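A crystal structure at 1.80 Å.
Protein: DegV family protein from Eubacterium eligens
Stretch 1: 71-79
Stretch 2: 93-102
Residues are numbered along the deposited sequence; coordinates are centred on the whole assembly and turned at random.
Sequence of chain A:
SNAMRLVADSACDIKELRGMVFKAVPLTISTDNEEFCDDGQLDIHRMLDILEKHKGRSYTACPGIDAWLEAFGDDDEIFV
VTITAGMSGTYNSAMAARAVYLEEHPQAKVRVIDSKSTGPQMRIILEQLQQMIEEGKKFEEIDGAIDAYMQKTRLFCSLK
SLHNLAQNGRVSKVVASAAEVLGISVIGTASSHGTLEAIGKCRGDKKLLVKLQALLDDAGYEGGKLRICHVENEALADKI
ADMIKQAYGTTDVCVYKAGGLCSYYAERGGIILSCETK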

# COMPACT_ATOMS: atom_id res chain seq x y z
N ALA A 71 -15.19 -11.42 3.81
CA ALA A 71 -14.99 -10.47 2.71
C ALA A 71 -15.24 -11.07 1.34
O ALA A 71 -15.61 -10.36 0.41
CB ALA A 71 -13.60 -9.87 2.75
N PHE A 72 -15.00 -12.37 1.20
CA PHE A 72 -15.22 -13.04 -0.08
C PHE A 72 -16.71 -13.14 -0.34
O PHE A 72 -17.14 -13.20 -1.49
CB PHE A 72 -14.62 -14.46 -0.09
CG PHE A 72 -13.11 -14.53 0.05
CD1 PHE A 72 -12.28 -13.44 -0.15
CD2 PHE A 72 -12.52 -15.76 0.34
CE1 PHE A 72 -10.90 -13.55 -0.02
CE2 PHE A 72 -11.14 -15.87 0.45
CZ PHE A 72 -10.33 -14.75 0.28
N GLY A 73 -17.50 -13.21 0.73
CA GLY A 73 -18.94 -13.32 0.61
C GLY A 73 -19.32 -14.63 -0.02
O GLY A 73 -18.95 -15.72 0.48
N ASP A 74 -20.05 -14.57 -1.12
CA ASP A 74 -20.39 -15.79 -1.84
C ASP A 74 -20.23 -15.62 -3.35
O ASP A 74 -20.88 -16.28 -4.16
CB ASP A 74 -21.78 -16.28 -1.43
CG ASP A 74 -22.89 -15.55 -2.12
OD1 ASP A 74 -22.76 -14.32 -2.30
OD2 ASP A 74 -23.89 -16.23 -2.48
N ASP A 75 -19.31 -14.75 -3.75
CA ASP A 75 -19.11 -14.52 -5.17
C ASP A 75 -18.24 -15.59 -5.79
O ASP A 75 -17.42 -16.23 -5.13
CB ASP A 75 -18.56 -13.10 -5.39
CG ASP A 75 -19.65 -12.05 -5.22
OD1 ASP A 75 -20.82 -12.33 -5.59
OD2 ASP A 75 -19.38 -10.96 -4.70
N ASP A 76 -18.44 -15.81 -7.08
CA ASP A 76 -17.74 -16.85 -7.77
C ASP A 76 -16.50 -16.43 -8.55
O ASP A 76 -15.80 -17.29 -9.07
CB ASP A 76 -18.69 -17.59 -8.68
CG ASP A 76 -19.61 -18.51 -7.90
OD1 ASP A 76 -19.14 -19.13 -6.89
OD2 ASP A 76 -20.77 -18.62 -8.29
N GLU A 77 -16.25 -15.14 -8.68
CA GLU A 77 -15.03 -14.64 -9.31
C GLU A 77 -14.45 -13.53 -8.43
O GLU A 77 -15.06 -12.47 -8.27
CB GLU A 77 -15.31 -14.07 -10.72
CG GLU A 77 -15.74 -15.11 -11.70
CD GLU A 77 -16.11 -14.57 -13.08
OE1 GLU A 77 -16.89 -13.60 -13.21
OE2 GLU A 77 -15.65 -15.20 -14.06
N ILE A 78 -13.30 -13.79 -7.84
CA ILE A 78 -12.70 -12.90 -6.86
C ILE A 78 -11.22 -12.69 -7.15
O ILE A 78 -10.48 -13.66 -7.41
CB ILE A 78 -12.84 -13.46 -5.42
CG1 ILE A 78 -14.30 -13.79 -5.08
CG2 ILE A 78 -12.22 -12.49 -4.36
CD1 ILE A 78 -14.49 -14.42 -3.70
N PHE A 79 -10.81 -11.42 -7.10
CA PHE A 79 -9.40 -11.07 -7.09
C PHE A 79 -9.11 -10.49 -5.72
O PHE A 79 -9.85 -9.64 -5.21
CB PHE A 79 -9.04 -10.06 -8.20
CG PHE A 79 -9.04 -10.64 -9.57
CD1 PHE A 79 -7.98 -11.43 -10.01
CD2 PHE A 79 -10.11 -10.43 -10.42
CE1 PHE A 79 -8.00 -11.98 -11.28
CE2 PHE A 79 -10.14 -11.01 -11.70
CZ PHE A 79 -9.10 -11.79 -12.12
N SER A 93 -2.12 -15.70 4.70
CA SER A 93 -3.44 -15.77 5.34
C SER A 93 -4.54 -15.78 4.26
O SER A 93 -5.55 -16.50 4.39
CB SER A 93 -3.66 -14.63 6.37
OG SER A 93 -3.79 -13.34 5.79
N ALA A 94 -4.33 -14.99 3.21
CA ALA A 94 -5.29 -14.93 2.10
C ALA A 94 -5.31 -16.26 1.32
O ALA A 94 -6.37 -16.72 0.89
CB ALA A 94 -4.96 -13.76 1.16
N MSE A 95 -4.14 -16.86 1.11
CA MSE A 95 -4.06 -18.19 0.46
C MSE A 95 -4.73 -19.26 1.31
O MSE A 95 -5.41 -20.15 0.77
CB MSE A 95 -2.62 -18.57 0.16
CG MSE A 95 -1.96 -17.73 -0.90
SE MSE A 95 -2.72 -18.12 -2.64
CE MSE A 95 -2.06 -19.92 -2.96
N ALA A 96 -4.57 -19.19 2.63
CA ALA A 96 -5.23 -20.13 3.52
C ALA A 96 -6.76 -19.98 3.45
O ALA A 96 -7.50 -20.98 3.41
CB ALA A 96 -4.70 -19.93 4.97
N ALA A 97 -7.23 -18.74 3.42
CA ALA A 97 -8.66 -18.48 3.29
C ALA A 97 -9.20 -18.93 1.92
O ALA A 97 -10.30 -19.48 1.84
CB ALA A 97 -8.94 -16.98 3.54
N ARG A 98 -8.43 -18.72 0.86
CA ARG A 98 -8.81 -19.18 -0.48
C ARG A 98 -9.01 -20.69 -0.48
O ARG A 98 -9.94 -21.21 -1.09
CB ARG A 98 -7.74 -18.81 -1.50
CG ARG A 98 -7.93 -19.39 -2.88
CD ARG A 98 -6.87 -18.92 -3.83
NE ARG A 98 -6.98 -19.60 -5.11
CZ ARG A 98 -6.44 -20.77 -5.43
NH1 ARG A 98 -5.71 -21.47 -4.55
NH2 ARG A 98 -6.64 -21.26 -6.64
N ALA A 99 -8.12 -21.39 0.22
CA ALA A 99 -8.17 -22.85 0.30
C ALA A 99 -9.50 -23.33 0.87
O ALA A 99 -10.11 -24.28 0.36
CB ALA A 99 -7.00 -23.36 1.14
N VAL A 100 -9.91 -22.71 1.98
CA VAL A 100 -11.17 -23.03 2.61
C VAL A 100 -12.33 -22.63 1.68
O VAL A 100 -13.30 -23.39 1.50
CB VAL A 100 -11.30 -22.32 3.97
CG1 VAL A 100 -12.72 -22.46 4.53
CG2 VAL A 100 -10.22 -22.88 4.97
N TYR A 101 -12.23 -21.46 1.08
CA TYR A 101 -13.33 -20.95 0.22
C TYR A 101 -13.60 -21.89 -0.97
O TYR A 101 -14.73 -22.22 -1.29
CB TYR A 101 -13.01 -19.54 -0.24
CG TYR A 101 -14.18 -18.81 -0.85
CD1 TYR A 101 -15.16 -18.24 -0.04
CD2 TYR A 101 -14.32 -18.70 -2.23
CE1 TYR A 101 -16.25 -17.57 -0.59
CE2 TYR A 101 -15.40 -18.03 -2.80
CZ TYR A 101 -16.35 -17.46 -1.97
OH TYR A 101 -17.43 -16.79 -2.49
N LEU A 102 -12.54 -22.36 -1.61
CA LEU A 102 -12.67 -23.28 -2.73
C LEU A 102 -13.23 -24.64 -2.31
O LEU A 102 -13.81 -25.35 -3.12
CB LEU A 102 -11.36 -23.42 -3.47
CG LEU A 102 -10.88 -22.12 -4.15
CD1 LEU A 102 -9.57 -22.40 -4.86
CD2 LEU A 102 -11.89 -21.47 -5.11

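Stretch 1 begins with the last two residues of a helix, Ala71 and Phe72, leaves helical geometry at Gly73 and crosses a short loop into a strand at Glu77. Stretch 2 is helical, held by successive i to i+4 backbone hydrogen bonds such as Tyr101 N to Ala97 O (2.9 Å). The backbones stay well apart, with the nearest pair of CA atoms, those of Phe72 and Tyr101, 8.1 Å from each other, so side chains bridge the gap. Together the two stretches bury 283 Å², most of it on Tyr101 and Phe72.

Tyr101, with chi1 in the t rotamer, points toward stretch 1 and lays its ring along the turn that follows the first helix. The edge of the Phe72 ring meets the face of Tyr101, with ring centroids 5.2 Å apart and planes at 80°, an arrangement that sets the weakly positive ring hydrogens of one residue against the pi cloud of the other. Phe72 CB sits over the same ring, 4.0 Å from its centroid, in a CH-pi contact. Ile78 CD1, from the strand, adds an apolar contact to Tyr101 CE2 at 3.8 Å.

Tyr101 OH donates a hydrogen bond to Asp75 O at 2.7 Å, the one hydrogen bond between the stretches, which gives the hydroxyl of this buried side chain a polar partner in the loop backbone. Its acceptor is a backbone carbonyl, and the Asp75 carboxylate leads away from the helix. Gly73, whose positive phi favours glycine, turns the chain out of the helix; Gly73 O lies 3.4 Å from Tyr101 CE1, at the ring edge.

Phe72, in the m rotamer, also reaches back along the second helix. Phe72 CE2 lies 4.0 Å from Ala97 CB, and the ring edge also lies against the helix backbone, with Phe72 CE2 3.9 Å from Ala97 C.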